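Local structure of solute-binding protein Csal_2479 (Chromohalobacter salexigens, 4P1L) at residues V96-F108 with K293-F307. The protein binds D-glucuronate and probably delivers it, as the periplasmic component of a TRAP transport system, for import into the cytoplasm. Numbering follows the deposited sequence.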
loop_
_atom_site.group_PDB
_atom_site.type_symbol
_atom_site.label_atom_id
_atom_site.label_comp_id
_atom_site.label_asym_id
_atom_site.label_seq_id
_atom_site.Cartn_x
_atom_site.Cartn_y
_atom_site.Cartn_z
ATOM N N VAL A 96 4.725 5.701 -12.102
ATOM C CA VAL A 96 5.585 6.804 -11.668
ATOM C C VAL A 96 6.932 6.242 -11.234
ATOM O O VAL A 96 7.035 5.622 -10.189
ATOM C CB VAL A 96 5.003 7.538 -10.454
ATOM C CG1 VAL A 96 5.895 8.707 -10.056
ATOM C CG2 VAL A 96 3.601 7.999 -10.714
ATOM N N PRO A 97 7.982 6.466 -12.035
ATOM C CA PRO A 97 9.252 5.786 -11.743
ATOM C C PRO A 97 9.760 5.939 -10.306
ATOM O O PRO A 97 10.152 4.933 -9.709
ATOM C CB PRO A 97 10.208 6.404 -12.765
ATOM C CG PRO A 97 9.321 6.676 -13.940
ATOM C CD PRO A 97 7.984 7.106 -13.362
ATOM N N ALA A 98 9.732 7.147 -9.758
ATOM C CA ALA A 98 10.214 7.395 -8.397
ATOM C C ALA A 98 9.478 6.584 -7.358
ATOM O O ALA A 98 10.060 6.195 -6.334
ATOM C CB ALA A 98 10.118 8.902 -8.047
ATOM N N ALA A 99 8.194 6.319 -7.607
ATOM C CA ALA A 99 7.399 5.542 -6.670
ATOM C C ALA A 99 7.928 4.133 -6.499
ATOM O O ALA A 99 7.709 3.527 -5.442
ATOM C CB ALA A 99 5.901 5.513 -7.099
ATOM N N ASN A 100 8.633 3.595 -7.500
ATOM C CA ASN A 100 9.184 2.241 -7.358
ATOM C C ASN A 100 10.167 2.112 -6.203
ATOM O O ASN A 100 10.376 1.018 -5.684
ATOM C CB ASN A 100 9.888 1.765 -8.628
ATOM C CG ASN A 100 8.937 1.179 -9.623
ATOM O OD1 ASN A 100 8.164 0.289 -9.293
ATOM N ND2 ASN A 100 8.945 1.719 -10.843
ATOM N N VAL A 101 10.763 3.226 -5.790
ATOM C CA VAL A 101 11.707 3.173 -4.676
ATOM C C VAL A 101 11.027 2.606 -3.434
ATOM O O VAL A 101 11.644 1.872 -2.666
ATOM C CB VAL A 101 12.284 4.574 -4.378
ATOM C CG1 VAL A 101 13.078 4.580 -3.075
ATOM C CG2 VAL A 101 13.175 5.029 -5.539
ATOM N N LEU A 102 9.742 2.921 -3.261
ATOM C CA LEU A 102 8.984 2.505 -2.096
ATOM C C LEU A 102 8.695 1.015 -2.092
ATOM O O LEU A 102 8.325 0.458 -1.065
ATOM C CB LEU A 102 7.661 3.282 -2.024
ATOM C CG LEU A 102 7.834 4.779 -1.926
ATOM C CD1 LEU A 102 6.445 5.469 -2.046
ATOM C CD2 LEU A 102 8.571 5.192 -0.659
ATOM N N SER A 103 8.853 0.382 -3.248
ATOM C CA SER A 103 8.631 -1.063 -3.383
ATOM C C SER A 103 9.917 -1.850 -3.282
ATOM O O SER A 103 9.913 -3.064 -3.459
ATOM C CB SER A 103 7.943 -1.361 -4.715
ATOM O OG SER A 103 6.599 -0.940 -4.667
ATOM N N LEU A 104 11.026 -1.180 -2.982
ATOM C CA LEU A 104 12.229 -1.935 -2.679
ATOM C C LEU A 104 12.038 -2.630 -1.331
ATOM O O LEU A 104 11.714 -1.973 -0.335
ATOM C CB LEU A 104 13.470 -1.024 -2.712
ATOM C CG LEU A 104 13.898 -0.483 -4.088
ATOM C CD1 LEU A 104 14.890 0.695 -3.973
ATOM C CD2 LEU A 104 14.531 -1.612 -4.946
ATOM N N PRO A 105 12.204 -3.963 -1.293
ATOM C CA PRO A 105 11.973 -4.698 -0.049
ATOM C C PRO A 105 12.869 -4.211 1.089
ATOM O O PRO A 105 14.061 -3.962 0.881
ATOM C CB PRO A 105 12.269 -6.162 -0.425
ATOM C CG PRO A 105 11.994 -6.207 -1.911
ATOM C CD PRO A 105 12.481 -4.868 -2.423
ATOM N N PHE A 106 12.293 -4.071 2.270
ATOM C CA PHE A 106 13.049 -3.657 3.466
ATOM C C PHE A 106 13.642 -2.248 3.410
ATOM O O PHE A 106 14.522 -1.914 4.196
ATOM C CB PHE A 106 14.162 -4.694 3.781
ATOM C CG PHE A 106 13.639 -6.088 3.986
ATOM C CD1 PHE A 106 13.075 -6.460 5.207
ATOM C CD2 PHE A 106 13.675 -7.034 2.959
ATOM C CE1 PHE A 106 12.590 -7.729 5.395
ATOM C CE2 PHE A 106 13.184 -8.314 3.164
ATOM C CZ PHE A 106 12.636 -8.655 4.359
ATOM N N ILE A 107 13.176 -1.387 2.518
ATOM C CA ILE A 107 13.771 -0.063 2.458
ATOM C C ILE A 107 13.475 0.734 3.738
ATOM O O ILE A 107 14.296 1.539 4.169
ATOM C CB ILE A 107 13.383 0.726 1.189
ATOM C CG1 ILE A 107 14.340 1.910 1.062
ATOM C CG2 ILE A 107 11.901 1.111 1.185
ATOM C CD1 ILE A 107 14.311 2.554 -0.276
ATOM N N PHE A 108 12.303 0.511 4.333
ATOM C CA PHE A 108 11.947 1.129 5.618
ATOM C C PHE A 108 12.149 0.120 6.755
ATOM O O PHE A 108 11.822 -1.052 6.603
ATOM C CB PHE A 108 10.482 1.601 5.631
ATOM C CG PHE A 108 10.191 2.719 4.670
ATOM C CD1 PHE A 108 10.760 3.974 4.855
ATOM C CD2 PHE A 108 9.390 2.505 3.566
ATOM C CE1 PHE A 108 10.508 4.994 3.976
ATOM C CE2 PHE A 108 9.137 3.519 2.681
ATOM C CZ PHE A 108 9.714 4.767 2.882
ATOM N N LYS A 293 15.170 -11.802 9.921
ATOM C CA LYS A 293 14.714 -10.947 8.839
ATOM C C LYS A 293 15.895 -10.458 8.008
ATOM O O LYS A 293 15.786 -10.270 6.786
ATOM C CB LYS A 293 13.883 -9.774 9.392
ATOM C CG LYS A 293 12.436 -10.141 9.729
ATOM C CD LYS A 293 11.719 -9.036 10.543
ATOM C CE LYS A 293 11.660 -7.708 9.785
ATOM N NZ LYS A 293 10.911 -6.629 10.567
ATOM N N SER A 294 17.048 -10.308 8.643
ATOM C CA SER A 294 18.226 -9.853 7.913
ATOM C C SER A 294 18.665 -10.865 6.827
ATOM O O SER A 294 19.288 -10.488 5.814
ATOM C CB SER A 294 19.357 -9.517 8.879
ATOM O OG SER A 294 20.086 -10.675 9.190
ATOM N N ALA A 295 18.323 -12.142 7.002
ATOM C CA ALA A 295 18.660 -13.152 5.990
ATOM C C ALA A 295 17.817 -12.963 4.728
ATOM O O ALA A 295 18.274 -13.216 3.603
ATOM C CB ALA A 295 18.502 -14.586 6.537
ATOM N N PHE A 296 16.579 -12.510 4.907
ATOM C CA PHE A 296 15.716 -12.224 3.781
ATOM C C PHE A 296 16.195 -10.968 3.098
ATOM O O PHE A 296 16.300 -10.918 1.883
ATOM C CB PHE A 296 14.278 -12.012 4.246
ATOM C CG PHE A 296 13.552 -13.286 4.542
ATOM C CD1 PHE A 296 13.664 -13.883 5.795
ATOM C CD2 PHE A 296 12.755 -13.877 3.591
ATOM C CE1 PHE A 296 12.997 -15.050 6.081
ATOM C CE2 PHE A 296 12.087 -15.035 3.883
ATOM C CZ PHE A 296 12.228 -15.632 5.126
ATOM N N GLN A 297 16.507 -9.962 3.907
ATOM C CA GLN A 297 16.978 -8.694 3.388
ATOM C C GLN A 297 18.268 -8.854 2.597
ATOM O O GLN A 297 18.442 -8.225 1.550
ATOM C CB GLN A 297 17.181 -7.727 4.541
ATOM C CG GLN A 297 17.686 -6.350 4.130
ATOM C CD GLN A 297 17.641 -5.351 5.287
ATOM O OE1 GLN A 297 17.469 -5.737 6.446
ATOM N NE2 GLN A 297 17.807 -4.068 4.974
ATOM N N ALA A 298 19.188 -9.695 3.086
ATOM C CA ALA A 298 20.470 -9.853 2.411
ATOM C C ALA A 298 20.243 -10.380 0.991
ATOM O O ALA A 298 20.949 -9.995 0.052
ATOM C CB ALA A 298 21.376 -10.782 3.185
ATOM N N LYS A 299 19.240 -11.238 0.826
ATOM C CA LYS A 299 18.941 -11.780 -0.500
ATOM C C LYS A 299 18.392 -10.744 -1.492
ATOM O O LYS A 299 18.290 -11.027 -2.693
ATOM C CB LYS A 299 17.962 -12.942 -0.371
ATOM C CG LYS A 299 18.626 -14.209 0.147
ATOM C CD LYS A 299 17.674 -15.360 0.056
ATOM C CE LYS A 299 18.386 -16.665 -0.275
ATOM N NZ LYS A 299 19.344 -17.031 0.776
HETATM N N MSE A 300 18.002 -9.569 -0.994
HETATM C CA MSE A 300 17.422 -8.533 -1.843
HETATM C C MSE A 300 18.452 -7.654 -2.565
HETATM O O MSE A 300 18.087 -6.847 -3.427
HETATM C CB MSE A 300 16.487 -7.628 -1.037
HETATM C CG MSE A 300 15.465 -8.380 -0.210
HETATM SE SE MSE A 300 14.145 -9.348 -1.335
HETATM C CE MSE A 300 14.916 -11.103 -1.382
ATOM N N GLN A 301 19.727 -7.809 -2.237
ATOM C CA GLN A 301 20.775 -6.954 -2.805
ATOM C C GLN A 301 20.736 -6.796 -4.337
ATOM O O GLN A 301 20.871 -5.674 -4.853
ATOM C CB GLN A 301 22.161 -7.451 -2.368
ATOM C CG GLN A 301 23.282 -6.450 -2.681
ATOM C CD GLN A 301 23.126 -5.156 -1.903
ATOM O OE1 GLN A 301 23.035 -5.159 -0.676
ATOM N NE2 GLN A 301 23.071 -4.040 -2.620
ATOM N N PRO A 302 20.533 -7.900 -5.079
ATOM C CA PRO A 302 20.522 -7.779 -6.540
ATOM C C PRO A 302 19.401 -6.885 -7.023
ATOM O O PRO A 302 19.534 -6.247 -8.070
ATOM C CB PRO A 302 20.270 -9.220 -7.019
ATOM C CG PRO A 302 20.756 -10.076 -5.891
ATOM C CD PRO A 302 20.445 -9.310 -4.642
ATOM N N ILE A 303 18.299 -6.847 -6.271
ATOM C CA ILE A 303 17.168 -5.993 -6.614
ATOM C C ILE A 303 17.576 -4.515 -6.522
ATOM O O ILE A 303 17.293 -3.701 -7.417
ATOM C CB ILE A 303 15.943 -6.316 -5.727
ATOM C CG1 ILE A 303 15.544 -7.781 -5.947
ATOM C CG2 ILE A 303 14.796 -5.424 -6.080
ATOM C CD1 ILE A 303 14.330 -8.238 -5.109
ATOM N N TYR A 304 18.266 -4.176 -5.447
ATOM C CA TYR A 304 18.713 -2.807 -5.249
ATOM C C TYR A 304 19.763 -2.438 -6.300
ATOM O O TYR A 304 19.704 -1.359 -6.880
ATOM C CB TYR A 304 19.294 -2.629 -3.842
ATOM C CG TYR A 304 18.279 -2.437 -2.723
ATOM C CD1 TYR A 304 17.514 -3.487 -2.240
ATOM C CD2 TYR A 304 18.123 -1.194 -2.132
ATOM C CE1 TYR A 304 16.605 -3.293 -1.186
ATOM C CE2 TYR A 304 17.222 -0.987 -1.096
ATOM C CZ TYR A 304 16.463 -2.027 -0.636
ATOM O OH TYR A 304 15.601 -1.825 0.415
ATOM N N ASP A 305 20.726 -3.336 -6.533
ATOM C CA ASP A 305 21.787 -3.076 -7.503
ATOM C C ASP A 305 21.209 -2.803 -8.907
ATOM O O ASP A 305 21.616 -1.842 -9.600
ATOM C CB ASP A 305 22.756 -4.267 -7.594
ATOM C CG ASP A 305 23.558 -4.501 -6.329
ATOM O OD1 ASP A 305 23.571 -3.656 -5.415
ATOM O OD2 ASP A 305 24.193 -5.574 -6.259
ATOM N N GLN A 306 20.259 -3.647 -9.321
ATOM C CA GLN A 306 19.679 -3.539 -10.651
ATOM C C GLN A 306 18.878 -2.247 -10.723
ATOM O O GLN A 306 18.877 -1.577 -11.735
ATOM C CB GLN A 306 18.781 -4.754 -10.986
ATOM C CG GLN A 306 17.895 -4.564 -12.231
ATOM C CD GLN A 306 16.854 -5.665 -12.454
ATOM O OE1 GLN A 306 17.028 -6.798 -12.006
ATOM N NE2 GLN A 306 15.751 -5.320 -13.132
ATOM N N PHE A 307 18.190 -1.912 -9.632
ATOM C CA PHE A 307 17.346 -0.737 -9.604
ATOM C C PHE A 307 18.155 0.540 -9.805
ATOM O O PHE A 307 17.796 1.375 -10.633
ATOM C CB PHE A 307 16.523 -0.641 -8.322
ATOM C CG PHE A 307 15.545 0.496 -8.353
ATOM C CD1 PHE A 307 14.311 0.324 -8.972
ATOM C CD2 PHE A 307 15.880 1.748 -7.834
ATOM C CE1 PHE A 307 13.398 1.374 -9.044
ATOM C CE2 PHE A 307 14.968 2.803 -7.891
ATOM C CZ PHE A 307 13.731 2.612 -8.511
#
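Tyr304 and Pro105 share the one hydrogen bond between 96-108 and 293-307: Tyr304 OH donates to Pro105 O over 2.7 Å. The donor stands 41° out of the carbonyl plane, so the hydroxyl meets this oxygen from above. Pro105 lies inside a type II turn from Leu104 to Ile107, whose closing bond is Ile107 N to Leu104 O, and Tyr304 thus grips the turn at its second residue. Replacing Tyr304 by phenylalanine would probably leave Pro105 O without this donor and the turn less firmly tied to helix 301-310.

CH-pi contacts flank that bond. Leu104 CB lies over a face of the Tyr304 ring, 4.2 Å from its centroid, while Gln297 CB lies over a face of the Phe106 ring, 4.1 Å from its centroid. The Gln297 chain is extended, CG pointing opposite the backbone N (chi1 180°), and runs on past Phe106 CB, its amide plane 17° from the ring plane.

In this family 7 solute-binding protein, the loop leading from strand 84-88 into helix 111-118 is thereby joined to helices 293-298 and 301-310 near the C-terminus; the backbone of Phe106 also hydrogen-bonds with that of His229.

Apolar contacts make up much of the rest. SE of Met300, a selenomethionine, lies 3.8 Å from Pro105 CB, and Met300 CG sits at the edge of the Phe106 ring. Phe296 CB packs against Phe106 CZ at 3.7 Å. Leu104 CD2 reaches Ile303 CG2 and Phe307 CB, both at 4.0 Å, and Phe307 CE2 meets Val101 CG2 at 3.7 Å.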